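ESSC (Geobacillus thermodenitrificans, PDB 5FWH) is a membrane-associated FtsK/SpoIIIE-type ATPase component of the bacterial Type VII secretion apparatus, whose N-terminal forkhead-associated region probably serves in protein-protein recognition. Local coordinates at residues W5-E9 / T10-L14; V34-S37 / S38-F41; I86-S89 / G90-Q93; Y98-G101 / Q102-E105. All coordinates share one frame; numbering follows the deposited sequence.

All four contacts are local ones in a chain of strands and loops with no helix. Contact 1, the hairpin of strands 3-8 and 11-16, touches two of the others. Against contact 2, whose centre lies about 11 Å from its own, Glu-9 OE2 meets Ser-38 OG at 3.2 Å and Gln-13 NE2 meets Thr-35 O at 3.2 Å, both probable hydrogen bonds. Contact 3, its centre about 15 Å from that of contact 1, belongs to the same sheet: strand 84-88 runs beside strand 3-8 and Trp-5 N reaches Ala-87 O at 3.0 Å. Contact 4 stands apart, its centre about 29 Å from that of contact 3 and about 40 Å from that of contact 2.

Contact 1: residues W5-E9 / T10-L14; sequences WVLYE and TYCQL
Trp-5 to Leu-14 form an antiparallel hairpin in which inner strand 3-8 of the four-stranded sheet turns back into edge strand 11-16. Val-6 with Gln-13 and Tyr-8 with Tyr-11 are the hydrogen-bonded pairs; the straightest link runs from Val-6 N to Gln-13 O, 2.7 Å at 178°. On the face with Trp-5, Leu-7, Cys-12 and Leu-14, the methyl CD1 of Leu-14 makes a CH-pi contact over the six-membered ring of the indole, 3.3 Å from Trp-5 CD2. Cys-12 SG comes to the indole's edge, 3.8 Å from Trp-5 CE3, and also touches Leu-7 CG. On the other face the Tyr-8 side chain folds back over its partner strand, CG lying between the backbone N and carbonyl carbon (chi1 58°). Its ring receives Tyr-11 CB on one face, 3.8 Å from Tyr-8 CZ, while Tyr-8 OH accepts a bond from Gln-13 NE2 at 2.8 Å. The hydroxyl lies in that amide's plane; Thr-35 O also helps fix its rotation. A water 3.0 Å from Glu-9 O and 2.9 Å from Tyr-11 O may bridge them. Tyr-8 to Tyr-11 make a type II' turn, the classic closure of a two-residue beta hairpin.

Contact 2: residues V34-S37 / S38-F41; sequences VTVS and SFSF
The Phe-39 ring takes a methyl of Val-36 on one face in a CH-pi contact: CG1 stands 4.1 Å from the ring centroid, 27° off the normal, and is nearest the CG and CD1 side of the ring, with Phe-39 CD1 at 3.8 Å. The second ring is used differently. Phe-41 turns its edge to the backbone of Val-36, whose carbonyl O lies in the ring plane 3.5 Å from CE2, and its CZ also comes within 4.1 Å of Val-36 CB. Val-36 therefore serves both phenylalanines, one through a methyl and the other through its carbonyl and CB. Its CG1 is anti to the backbone N (chi1 -177°), which carries this methyl across the turn to Phe-39 and also alongside Ser-38 OG, 3.8 Å away. The backbone from Val-36 to Phe-39 is a type I turn, although Val-36 O and Phe-39 N stand 3.6 Å apart and the turn holds no hydrogen bond between these segments. Outside the turn, Met-84 of strand 84-88 touches Val-36, Phe-39 and Phe-41 alike, while Phe-39 O accepts from Asn-28 ND2. Within the turn itself, then, cohesion comes from methyl-to-face and edge-to-carbonyl packing, and the polar bonds of Ser-38 and Phe-39 tie it outward to the hairpin and a neighbouring loop instead.

Contact 3: residues I86-S89 / G90-Q93; sequences IAWS and GEEQ
Packing of the Trp-88 indole on the backbone of Gly-90 is the main apolar element here. Gly-90 CA lies over the six-membered ring, 3.7 Å from its centroid and 12° off the normal, and Gly-90 N sits above the same face nearer the rim, 3.6 Å from Trp-88 CD2. The indole reaches this spot because its CG is anti to the backbone N (chi1 -175°), which swings the ring forward along the chain. Glu-91 arrives at the ring from another direction: its CG is 3.9 Å from Trp-88 CZ2, and OE2 lies in the ring plane at the edge, 3.8 Å from Trp-88 CH2. Gly-90 itself is required by its backbone conformation, in which a CB would jam against Ser-89 O. Gln-93 extends its side chain alongside Ser-89, its CD 3.8 Å from Ser-89 CB, a van der Waals contact. Among polar interactions, Ser-89 OG donates to Gly-90 O on a lone pair in the carbonyl plane, at a modelled 2.5 Å whose exact length is doubtful; the same hydroxyl also bonds with Gln-3 N. Trp-88 NE1 is hydrogen-bonded to Ser-2 OG. Replacing the tryptophan with an alanine would probably leave Gly-90 without its aromatic cover and Ser-2 OG without the indole N-H. Strand 84-88 is paired with strands 3-8 and 73-77, and Leu-17 and Pro-71 also touch the indole. Beyond it the chain leaves this inner strand of the sheet for strand 94-99.

Contact 4: residues Y98-G101 / Q102-E105; sequences YYVG and QQSE
Val-100 and Gln-103 meet across a turn, their side chains crossing at about a right angle with Val-100 CB 3.9 Å from Gln-103 CG. In the backbone, Gln-103 N donates to Val-100 O at 3.0 Å, though the donor stands well above the carbonyl plane and away from either lone pair. Gln-103 CB also comes within 3.4 Å of that same oxygen. Next along, Gln-102 brings its CG to 4.0 Å from Tyr-99 CE2, an oblique approach in which ring and amide planes stand 53° apart. One face of the Tyr-99 ring lies against the backbone, with Gly-101 N 3.7 Å above its centre. That placement follows from the ring's CG being anti to the backbone N (chi1 175°). A CB on Gly-101 would fall 2.4 Å from Tyr-99 OH, a clash. Farther out, the Gln-103 chain bends at chi2 (-85°) and turns its amide onward, where NE2 donates to Glu-105 O at 3.3 Å, a long and bent bond, though it arrives nearly along the carbonyl direction. A leucine here has no amide to donate, and the Glu-105 carbonyl would probably be left without this partner. Glu-105 in turn is held by a salt bridge to Arg-126, and Val-100 and Ser-104 pair through their backbones with Asp-174 and Lys-127. At the centre is a type I beta turn from Val-100 to Gln-103, connecting strand 94-99 of one sheet to strand 105-109 of another, consistent with the strand-and-loop FHA fold.

Contact 1: residues W5-E9 / T10-L14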
ATOM      1  N   TRP A   5      -5.788  -2.961   2.797  1.00 46.52           N
ATOM      2  CA  TRP A   5      -4.466  -3.296   3.218  1.00 47.48           C
ATOM      3  C   TRP A   5      -4.638  -3.894   4.549  1.00 44.09           C
ATOM      4  O   TRP A   5      -5.263  -3.279   5.418  1.00 41.07           O
ATOM      5  CB  TRP A   5      -3.696  -2.038   3.328  1.00 50.67           C
ATOM      6  CG  TRP A   5      -3.859  -1.206   2.135  1.00 52.69           C
ATOM      7  CD1 TRP A   5      -5.030  -0.640   1.615  1.00 54.82           C
ATOM      8  CD2 TRP A   5      -2.831  -0.751   1.356  1.00 52.62           C
ATOM      9  NE1 TRP A   5      -4.748   0.126   0.570  1.00 53.09           N
ATOM     10  CE2 TRP A   5      -3.399   0.033   0.336  1.00 55.70           C
ATOM     11  CE3 TRP A   5      -1.466  -0.961   1.376  1.00 53.07           C
ATOM     12  CZ2 TRP A   5      -2.652   0.593  -0.647  1.00 53.66           C
ATOM     13  CZ3 TRP A   5      -0.751  -0.406   0.414  1.00 54.58           C
ATOM     14  CH2 TRP A   5      -1.339   0.382  -0.584  1.00 56.78           C
ATOM     15  N   VAL A   6      -4.034  -5.037   4.710  1.00 41.20           N
ATOM     16  CA  VAL A   6      -3.974  -5.743   5.980  1.00 41.25           C
ATOM     17  C   VAL A   6      -2.472  -5.842   6.449  1.00 37.91           C
ATOM     18  O   VAL A   6      -1.646  -6.497   5.862  1.00 35.16           O
ATOM     19  CB  VAL A   6      -4.615  -7.101   5.813  1.00 44.14           C
ATOM     20  CG1 VAL A   6      -4.562  -7.916   7.123  1.00 48.04           C
ATOM     21  CG2 VAL A   6      -6.037  -6.901   5.296  1.00 45.54           C
ATOM     22  N   LEU A   7      -2.195  -5.107   7.495  1.00 36.89           N
ATOM     23  CA  LEU A   7      -0.913  -4.977   8.077  1.00 41.87           C
ATOM     24  C   LEU A   7      -0.896  -5.686   9.432  1.00 41.25           C
ATOM     25  O   LEU A   7      -1.765  -5.484  10.239  1.00 37.58           O
ATOM     26  CB  LEU A   7      -0.553  -3.504   8.293  1.00 43.56           C
ATOM     27  CG  LEU A   7      -0.505  -2.694   6.973  1.00 44.72           C
ATOM     28  CD1 LEU A   7      -1.857  -2.001   6.709  1.00 46.45           C
ATOM     29  CD2 LEU A   7       0.604  -1.637   7.043  1.00 46.93           C
ATOM     30  N   TYR A   8       0.157  -6.474   9.614  1.00 43.01           N
ATOM     31  CA  TYR A   8       0.398  -7.234  10.852  1.00 47.03           C
ATOM     32  C   TYR A   8       1.862  -7.711  10.834  1.00 49.40           C
ATOM     33  O   TYR A   8       2.457  -7.875   9.725  1.00 46.12           O
ATOM     34  CB  TYR A   8      -0.552  -8.422  10.909  1.00 47.17           C
ATOM     35  CG  TYR A   8      -0.409  -9.336   9.725  1.00 47.76           C
ATOM     36  CD1 TYR A   8      -0.990  -9.014   8.504  1.00 47.72           C
ATOM     37  CD2 TYR A   8       0.292 -10.529   9.814  1.00 51.24           C
ATOM     38  CE1 TYR A   8      -0.885  -9.828   7.437  1.00 46.77           C
ATOM     39  CE2 TYR A   8       0.434 -11.347   8.720  1.00 51.76           C
ATOM     40  CZ  TYR A   8      -0.176 -10.990   7.539  1.00 51.39           C
ATOM     41  OH  TYR A   8      -0.058 -11.780   6.438  1.00 52.52           O
ATOM     42  N   GLU A   9       2.453  -7.923  12.032  1.00 51.79           N
ATOM     43  CA  GLU A   9       3.871  -8.246  12.168  1.00 51.60           C
ATOM     44  C   GLU A   9       4.685  -7.373  11.195  1.00 50.17           C
ATOM     45  O   GLU A   9       4.599  -6.160  11.297  1.00 47.61           O
ATOM     46  CB  GLU A   9       4.134  -9.747  12.003  1.00 55.88           C
ATOM     47  CG  GLU A   9       3.290 -10.590  12.971  1.00 63.85           C
ATOM     48  CD  GLU A   9       3.845 -11.980  13.326  1.00 71.00           C
ATOM     49  OE1 GLU A   9       5.099 -12.199  13.270  1.00 77.74           O
ATOM     50  OE2 GLU A   9       3.023 -12.866  13.687  1.00 73.06           O
ATOM     51  N   THR A  10       5.415  -7.986  10.259  1.00 47.88           N
ATOM     52  CA  THR A  10       6.253  -7.291   9.276  1.00 47.20           C
ATOM     53  C   THR A  10       5.714  -7.478   7.821  1.00 43.56           C
ATOM     54  O   THR A  10       6.471  -7.496   6.848  1.00 46.92           O
ATOM     55  CB  THR A  10       7.668  -7.880   9.378  1.00 50.89           C
ATOM     56  OG1 THR A  10       7.592  -9.316   9.210  1.00 48.09           O
ATOM     57  CG2 THR A  10       8.301  -7.509  10.744  1.00 51.90           C
ATOM     58  N   TYR A  11       4.410  -7.713   7.701  1.00 42.86           N
ATOM     59  CA  TYR A  11       3.767  -8.025   6.432  1.00 43.65           C
ATOM     60  C   TYR A  11       2.698  -6.999   6.155  1.00 44.55           C
ATOM     61  O   TYR A  11       2.177  -6.384   7.096  1.00 35.93           O
ATOM     62  CB  TYR A  11       3.116  -9.403   6.475  1.00 46.86           C
ATOM     63  CG  TYR A  11       4.174 -10.427   6.814  1.00 49.21           C
ATOM     64  CD1 TYR A  11       5.192 -10.703   5.905  1.00 51.07           C
ATOM     65  CD2 TYR A  11       4.214 -11.029   8.088  1.00 50.22           C
ATOM     66  CE1 TYR A  11       6.228 -11.595   6.235  1.00 55.26           C
ATOM     67  CE2 TYR A  11       5.210 -11.914   8.412  1.00 53.99           C
ATOM     68  CZ  TYR A  11       6.209 -12.191   7.486  1.00 54.89           C
ATOM     69  OH  TYR A  11       7.178 -13.063   7.818  1.00 58.08           O
ATOM     70  N   CYS A  12       2.400  -6.840   4.858  1.00 42.07           N
ATOM     71  CA  CYS A  12       1.252  -6.092   4.422  1.00 43.60           C
ATOM     72  C   CYS A  12       0.665  -6.919   3.278  1.00 45.17           C
ATOM     73  O   CYS A  12       1.398  -7.221   2.319  1.00 44.43           O
ATOM     74  CB  CYS A  12       1.707  -4.729   3.905  1.00 46.54           C
ATOM     75  SG  CYS A  12       0.385  -3.653   3.273  1.00 52.07           S
ATOM     76  N   GLN A  13      -0.581  -7.351   3.418  1.00 43.12           N
ATOM     77  CA  GLN A  13      -1.333  -7.981   2.302  1.00 42.62           C
ATOM     78  C   GLN A  13      -2.293  -6.950   1.765  1.00 44.84           C
ATOM     79  O   GLN A  13      -2.867  -6.178   2.549  1.00 43.20           O
ATOM     80  CB  GLN A  13      -2.207  -9.092   2.789  1.00 44.59           C
ATOM     81  CG  GLN A  13      -1.439 -10.288   3.258  1.00 48.76           C
ATOM     82  CD  GLN A  13      -2.316 -11.507   3.474  1.00 51.63           C
ATOM     83  OE1 GLN A  13      -3.177 -11.863   2.648  1.00 53.13           O
ATOM     84  NE2 GLN A  13      -2.047 -12.202   4.565  1.00 52.47           N
ATOM     85  N   LEU A  14      -2.486  -6.976   0.453  1.00 43.85           N
ATOM     86  CA  LEU A  14      -3.398  -6.099  -0.285  1.00 44.73           C
ATOM     87  C   LEU A  14      -4.485  -7.005  -0.824  1.00 48.07           C
ATOM     88  O   LEU A  14      -4.195  -8.088  -1.301  1.00 53.15           O
ATOM     89  CB  LEU A  14      -2.598  -5.382  -1.380  1.00 46.67           C
ATOM     90  CG  LEU A  14      -3.167  -4.137  -2.013  1.00 46.93           C
ATOM     91  CD1 LEU A  14      -3.110  -3.006  -1.018  1.00 48.71           C
ATOM     92  CD2 LEU A  14      -2.441  -3.732  -3.276  1.00 50.16           C
TER
HETATM   93  O   HOH W   1       3.073  -4.684   9.226  1.00 41.95           O

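Contact 2: residues V34-S37 / S38-F41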
ATOM      1  N   VAL A  34      -8.990 -13.209   3.442  1.00 52.37           N
ATOM      2  CA  VAL A  34      -7.592 -12.843   3.725  1.00 50.72           C
ATOM      3  C   VAL A  34      -7.169 -13.724   4.903  1.00 48.45           C
ATOM      4  O   VAL A  34      -7.861 -13.714   5.936  1.00 48.10           O
ATOM      5  CB  VAL A  34      -7.464 -11.325   4.047  1.00 49.91           C
ATOM      6  CG1 VAL A  34      -6.056 -10.999   4.556  1.00 51.15           C
ATOM      7  CG2 VAL A  34      -7.769 -10.461   2.839  1.00 51.09           C
ATOM      8  N   THR A  35      -6.086 -14.496   4.715  1.00 50.36           N
ATOM      9  CA  THR A  35      -5.590 -15.556   5.637  1.00 51.28           C
ATOM     10  C   THR A  35      -4.365 -15.045   6.387  1.00 50.93           C
ATOM     11  O   THR A  35      -3.301 -14.910   5.796  1.00 50.76           O
ATOM     12  CB  THR A  35      -5.110 -16.857   4.884  1.00 56.60           C
ATOM     13  OG1 THR A  35      -6.137 -17.433   4.061  1.00 57.03           O
ATOM     14  CG2 THR A  35      -4.588 -17.907   5.860  1.00 58.18           C
ATOM     15  N   VAL A  36      -4.528 -14.722   7.677  1.00 53.79           N
ATOM     16  CA  VAL A  36      -3.424 -14.503   8.597  1.00 52.66           C
ATOM     17  C   VAL A  36      -3.315 -15.715   9.524  1.00 56.01           C
ATOM     18  O   VAL A  36      -4.043 -15.827  10.513  1.00 54.90           O
ATOM     19  CB  VAL A  36      -3.654 -13.272   9.475  1.00 51.59           C
ATOM     20  CG1 VAL A  36      -2.428 -13.061  10.362  1.00 50.47           C
ATOM     21  CG2 VAL A  36      -3.988 -12.040   8.600  1.00 47.13           C
ATOM     22  N   SER A  37      -2.388 -16.611   9.214  1.00 56.88           N
ATOM     23  CA  SER A  37      -2.308 -17.891   9.929  1.00 62.44           C
ATOM     24  C   SER A  37      -1.605 -17.792  11.265  1.00 62.74           C
ATOM     25  O   SER A  37      -1.818 -18.642  12.131  1.00 63.87           O
ATOM     26  CB  SER A  37      -1.617 -18.950   9.068  1.00 63.05           C
ATOM     27  OG  SER A  37      -0.541 -18.341   8.403  1.00 67.74           O
ATOM     28  N   SER A  38      -0.778 -16.770  11.429  1.00 62.52           N
ATOM     29  CA  SER A  38      -0.044 -16.616  12.661  1.00 66.18           C
ATOM     30  C   SER A  38      -0.897 -16.097  13.835  1.00 67.27           C
ATOM     31  O   SER A  38      -0.415 -16.173  14.965  1.00 69.79           O
ATOM     32  CB  SER A  38       1.153 -15.699  12.433  1.00 67.89           C
ATOM     33  OG  SER A  38       0.727 -14.406  12.028  1.00 68.50           O
ATOM     34  N   PHE A  39      -2.114 -15.564  13.577  1.00 61.42           N
ATOM     35  CA  PHE A  39      -3.046 -15.098  14.616  1.00 61.25           C
ATOM     36  C   PHE A  39      -4.120 -16.161  15.001  1.00 62.12           C
ATOM     37  O   PHE A  39      -4.528 -16.978  14.151  1.00 62.77           O
ATOM     38  CB  PHE A  39      -3.766 -13.864  14.117  1.00 60.93           C
ATOM     39  CG  PHE A  39      -2.952 -12.597  14.133  1.00 63.27           C
ATOM     40  CD1 PHE A  39      -1.541 -12.586  14.028  1.00 65.54           C
ATOM     41  CD2 PHE A  39      -3.610 -11.384  14.234  1.00 62.54           C
ATOM     42  CE1 PHE A  39      -0.832 -11.391  14.032  1.00 66.10           C
ATOM     43  CE2 PHE A  39      -2.897 -10.186  14.243  1.00 65.09           C
ATOM     44  CZ  PHE A  39      -1.511 -10.186  14.144  1.00 64.72           C
ATOM     45  N   SER A  40      -4.594 -16.078  16.251  1.00 61.13           N
ATOM     46  CA  SER A  40      -5.642 -16.912  16.899  1.00 61.90           C
ATOM     47  C   SER A  40      -7.103 -16.595  16.504  1.00 59.56           C
ATOM     48  O   SER A  40      -7.950 -17.491  16.349  1.00 53.68           O
ATOM     49  CB  SER A  40      -5.550 -16.680  18.443  1.00 65.01           C
ATOM     50  OG  SER A  40      -5.792 -15.285  18.865  1.00 62.35           O
ATOM     51  N   PHE A  41      -7.390 -15.285  16.470  1.00 57.20           N
ATOM     52  CA  PHE A  41      -8.727 -14.732  16.318  1.00 57.17           C
ATOM     53  C   PHE A  41      -9.685 -15.268  17.416  1.00 60.93           C
ATOM     54  O   PHE A  41     -10.855 -15.594  17.140  1.00 62.13           O
ATOM     55  CB  PHE A  41      -9.264 -14.983  14.883  1.00 55.53           C
ATOM     56  CG  PHE A  41      -8.468 -14.295  13.814  1.00 54.08           C
ATOM     57  CD1 PHE A  41      -8.652 -12.936  13.571  1.00 52.79           C
ATOM     58  CD2 PHE A  41      -7.512 -14.983  13.109  1.00 51.99           C
ATOM     59  CE1 PHE A  41      -7.907 -12.288  12.615  1.00 50.76           C
ATOM     60  CE2 PHE A  41      -6.762 -14.357  12.162  1.00 50.04           C
ATOM     61  CZ  PHE A  41      -6.954 -13.006  11.905  1.00 51.22           C
TER

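Contact 3: residues I86-S89 / G90-Q93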
ATOM      1  N   ILE A  86      -6.067  -2.389   9.476  1.00 49.74           N
ATOM      2  CA  ILE A  86      -6.767  -2.456   8.169  1.00 48.29           C
ATOM      3  C   ILE A  86      -7.003  -1.055   7.683  1.00 47.97           C
ATOM      4  O   ILE A  86      -7.401  -0.158   8.479  1.00 43.61           O
ATOM      5  CB  ILE A  86      -8.161  -3.093   8.239  1.00 50.95           C
ATOM      6  CG1 ILE A  86      -8.170  -4.362   9.074  1.00 52.63           C
ATOM      7  CG2 ILE A  86      -8.689  -3.329   6.811  1.00 55.71           C
ATOM      8  CD1 ILE A  86      -7.049  -5.318   8.802  1.00 51.23           C
ATOM      9  N   ALA A  87      -6.740  -0.847   6.400  1.00 42.53           N
ATOM     10  CA  ALA A  87      -6.885   0.454   5.845  1.00 44.43           C
ATOM     11  C   ALA A  87      -7.635   0.246   4.540  1.00 46.83           C
ATOM     12  O   ALA A  87      -7.555  -0.842   3.927  1.00 47.80           O
ATOM     13  CB  ALA A  87      -5.528   1.020   5.603  1.00 43.77           C
ATOM     14  N   TRP A  88      -8.381   1.262   4.141  1.00 46.50           N
ATOM     15  CA  TRP A  88      -9.156   1.202   2.954  1.00 46.39           C
ATOM     16  C   TRP A  88      -8.806   2.381   2.102  1.00 46.45           C
ATOM     17  O   TRP A  88      -8.714   3.498   2.594  1.00 46.62           O
ATOM     18  CB  TRP A  88     -10.619   1.143   3.315  1.00 47.29           C
ATOM     19  CG  TRP A  88     -11.541   0.951   2.169  1.00 48.07           C
ATOM     20  CD1 TRP A  88     -11.398   0.073   1.167  1.00 49.07           C
ATOM     21  CD2 TRP A  88     -12.765   1.659   1.914  1.00 51.01           C
ATOM     22  NE1 TRP A  88     -12.446   0.170   0.291  1.00 51.12           N
ATOM     23  CE2 TRP A  88     -13.315   1.125   0.738  1.00 52.18           C
ATOM     24  CE3 TRP A  88     -13.438   2.688   2.562  1.00 51.84           C
ATOM     25  CZ2 TRP A  88     -14.527   1.586   0.187  1.00 54.79           C
ATOM     26  CZ3 TRP A  88     -14.651   3.128   2.055  1.00 55.89           C
ATOM     27  CH2 TRP A  88     -15.178   2.593   0.859  1.00 57.07           C
ATOM     28  N   SER A  89      -8.625   2.110   0.814  1.00 42.86           N
ATOM     29  CA  SER A  89      -8.339   3.099  -0.225  1.00 43.96           C
ATOM     30  C   SER A  89      -9.532   3.932  -0.656  1.00 46.46           C
ATOM     31  O   SER A  89      -9.367   4.979  -1.291  1.00 48.35           O
ATOM     32  CB  SER A  89      -7.910   2.347  -1.541  1.00 44.81           C
ATOM     33  OG  SER A  89      -9.073   1.739  -2.196  1.00 42.86           O
ATOM     34  N   GLY A  90     -10.722   3.422  -0.457  1.00 47.31           N
ATOM     35  CA  GLY A  90     -11.894   4.046  -1.019  1.00 53.20           C
ATOM     36  C   GLY A  90     -12.117   3.469  -2.405  1.00 56.43           C
ATOM     37  O   GLY A  90     -11.322   2.663  -2.910  1.00 51.42           O
ATOM     38  N   GLU A  91     -13.222   3.879  -3.009  1.00 59.12           N
ATOM     39  CA  GLU A  91     -13.708   3.184  -4.176  1.00 67.43           C
ATOM     40  C   GLU A  91     -12.889   3.495  -5.459  1.00 69.04           C
ATOM     41  O   GLU A  91     -13.044   2.759  -6.424  1.00 74.53           O
ATOM     42  CB  GLU A  91     -15.233   3.393  -4.344  1.00 72.39           C
ATOM     43  CG  GLU A  91     -16.036   2.566  -3.317  1.00 79.62           C
ATOM     44  CD  GLU A  91     -17.448   3.092  -3.002  1.00 82.19           C
ATOM     45  OE1 GLU A  91     -18.098   3.636  -3.932  1.00 84.15           O
ATOM     46  OE2 GLU A  91     -17.903   2.954  -1.823  1.00 82.06           O
ATOM     47  N   GLU A  92     -11.986   4.498  -5.436  1.00 64.96           N
ATOM     48  CA  GLU A  92     -11.366   4.998  -6.635  1.00 62.35           C
ATOM     49  C   GLU A  92      -9.874   5.263  -6.461  1.00 59.82           C
ATOM     50  O   GLU A  92      -9.428   5.800  -5.462  1.00 58.12           O
ATOM     51  CB  GLU A  92     -12.060   6.271  -7.070  1.00 65.96           C
ATOM     52  CG  GLU A  92     -11.634   6.774  -8.457  1.00 70.62           C
ATOM     53  CD  GLU A  92     -12.314   8.091  -8.881  1.00 75.66           C
ATOM     54  OE1 GLU A  92     -13.260   8.577  -8.218  1.00 80.94           O
ATOM     55  OE2 GLU A  92     -11.887   8.659  -9.896  1.00 79.21           O
ATOM     56  N   GLN A  93      -9.119   4.926  -7.490  1.00 57.26           N
ATOM     57  CA  GLN A  93      -7.672   5.006  -7.456  1.00 58.79           C
ATOM     58  C   GLN A  93      -7.166   5.321  -8.819  1.00 59.13           C
ATOM     59  O   GLN A  93      -7.710   4.771  -9.789  1.00 57.53           O
ATOM     60  CB  GLN A  93      -7.110   3.651  -6.978  1.00 59.55           C
ATOM     61  CG  GLN A  93      -7.203   3.450  -5.457  1.00 58.67           C
ATOM     62  CD  GLN A  93      -6.319   2.292  -4.983  1.00 63.68           C
ATOM     63  OE1 GLN A  93      -6.658   1.126  -5.199  1.00 67.54           O
ATOM     64  NE2 GLN A  93      -5.174   2.605  -4.352  1.00 62.85           N
TER

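Contact 4: residues Y98-G101 / Q102-E105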
ATOM      1  N   TYR A  98       5.666   7.981 -14.708  1.00 44.88           N
ATOM      2  CA  TYR A  98       6.736   8.934 -14.904  1.00 45.04           C
ATOM      3  C   TYR A  98       7.893   8.324 -15.640  1.00 47.96           C
ATOM      4  O   TYR A  98       8.293   7.168 -15.357  1.00 47.07           O
ATOM      5  CB  TYR A  98       7.249   9.453 -13.543  1.00 43.54           C
ATOM      6  CG  TYR A  98       6.102  10.071 -12.730  1.00 43.91           C
ATOM      7  CD1 TYR A  98       5.532  11.324 -13.080  1.00 46.30           C
ATOM      8  CD2 TYR A  98       5.542   9.373 -11.685  1.00 43.47           C
ATOM      9  CE1 TYR A  98       4.476  11.864 -12.348  1.00 46.15           C
ATOM     10  CE2 TYR A  98       4.508   9.920 -10.942  1.00 46.06           C
ATOM     11  CZ  TYR A  98       3.967  11.150 -11.308  1.00 46.91           C
ATOM     12  OH  TYR A  98       2.942  11.601 -10.516  1.00 51.99           O
ATOM     13  N   TYR A  99       8.480   9.144 -16.498  1.00 48.97           N
ATOM     14  CA  TYR A  99       9.716   8.830 -17.203  1.00 52.39           C
ATOM     15  C   TYR A  99      10.890   9.313 -16.354  1.00 52.28           C
ATOM     16  O   TYR A  99      10.974  10.483 -16.027  1.00 54.36           O
ATOM     17  CB  TYR A  99       9.708   9.450 -18.621  1.00 53.91           C
ATOM     18  CG  TYR A  99      11.002   9.259 -19.318  1.00 54.78           C
ATOM     19  CD1 TYR A  99      11.344   8.016 -19.780  1.00 56.87           C
ATOM     20  CD2 TYR A  99      11.912  10.290 -19.450  1.00 56.26           C
ATOM     21  CE1 TYR A  99      12.571   7.778 -20.381  1.00 58.50           C
ATOM     22  CE2 TYR A  99      13.152  10.078 -20.062  1.00 59.05           C
ATOM     23  CZ  TYR A  99      13.465   8.817 -20.537  1.00 58.64           C
ATOM     24  OH  TYR A  99      14.658   8.553 -21.147  1.00 62.62           O
ATOM     25  N   VAL A 100      11.771   8.387 -15.968  1.00 52.14           N
ATOM     26  CA  VAL A 100      12.863   8.686 -15.069  1.00 52.48           C
ATOM     27  C   VAL A 100      14.198   8.176 -15.631  1.00 53.87           C
ATOM     28  O   VAL A 100      15.149   8.016 -14.888  1.00 54.40           O
ATOM     29  CB  VAL A 100      12.622   8.118 -13.649  1.00 51.85           C
ATOM     30  CG1 VAL A 100      11.424   8.786 -12.982  1.00 50.43           C
ATOM     31  CG2 VAL A 100      12.438   6.598 -13.675  1.00 52.55           C
ATOM     32  N   GLY A 101      14.252   7.947 -16.943  1.00 53.95           N
ATOM     33  CA  GLY A 101      15.468   7.599 -17.650  1.00 57.36           C
ATOM     34  C   GLY A 101      16.629   8.594 -17.560  1.00 61.32           C
ATOM     35  O   GLY A 101      17.785   8.223 -17.761  1.00 62.60           O
ATOM     36  N   GLN A 102      16.340   9.842 -17.252  1.00 62.20           N
ATOM     37  CA  GLN A 102      17.395  10.807 -17.015  1.00 67.41           C
ATOM     38  C   GLN A 102      17.579  11.123 -15.554  1.00 65.96           C
ATOM     39  O   GLN A 102      18.135  12.146 -15.264  1.00 66.95           O
ATOM     40  CB  GLN A 102      17.082  12.114 -17.747  1.00 70.10           C
ATOM     41  CG  GLN A 102      16.640  11.920 -19.171  1.00 74.78           C
ATOM     42  CD  GLN A 102      17.786  11.950 -20.139  1.00 77.46           C
ATOM     43  OE1 GLN A 102      17.828  12.807 -21.023  1.00 85.19           O
ATOM     44  NE2 GLN A 102      18.724  11.023 -19.985  1.00 79.02           N
ATOM     45  N   GLN A 103      17.114  10.270 -14.646  1.00 66.77           N
ATOM     46  CA  GLN A 103      17.307  10.459 -13.210  1.00 66.70           C
ATOM     47  C   GLN A 103      18.205   9.356 -12.668  1.00 64.41           C
ATOM     48  O   GLN A 103      18.078   8.209 -13.057  1.00 65.80           O
ATOM     49  CB  GLN A 103      15.982  10.310 -12.470  1.00 66.13           C
ATOM     50  CG  GLN A 103      14.839  11.212 -12.911  1.00 67.21           C
ATOM     51  CD  GLN A 103      14.837  12.585 -12.266  1.00 66.82           C
ATOM     52  OE1 GLN A 103      14.756  13.597 -12.956  1.00 69.90           O
ATOM     53  NE2 GLN A 103      14.914  12.629 -10.948  1.00 66.88           N
ATOM     54  N   SER A 104      19.084   9.696 -11.742  1.00 54.61           N
ATOM     55  CA  SER A 104      19.790   8.689 -10.936  1.00 55.32           C
ATOM     56  C   SER A 104      19.247   8.570  -9.482  1.00 51.89           C
ATOM     57  O   SER A 104      19.710   7.715  -8.718  1.00 47.93           O
ATOM     58  CB  SER A 104      21.258   9.026 -10.915  1.00 59.25           C
ATOM     59  OG  SER A 104      21.399  10.361 -10.454  1.00 64.74           O
ATOM     60  N   GLU A 105      18.284   9.432  -9.105  1.00 51.16           N
ATOM     61  CA  GLU A 105      17.744   9.441  -7.725  1.00 55.35           C
ATOM     62  C   GLU A 105      16.318   9.963  -7.712  1.00 50.17           C
ATOM     63  O   GLU A 105      16.024  10.907  -8.422  1.00 50.05           O
ATOM     64  CB  GLU A 105      18.627  10.317  -6.839  1.00 61.52           C
ATOM     65  CG  GLU A 105      18.098  10.606  -5.442  1.00 67.40           C
ATOM     66  CD  GLU A 105      18.580   9.614  -4.398  1.00 74.42           C
ATOM     67  OE1 GLU A 105      19.763   9.706  -3.956  1.00 79.74           O
ATOM     68  OE2 GLU A 105      17.785   8.733  -3.997  1.00 79.87           O
TER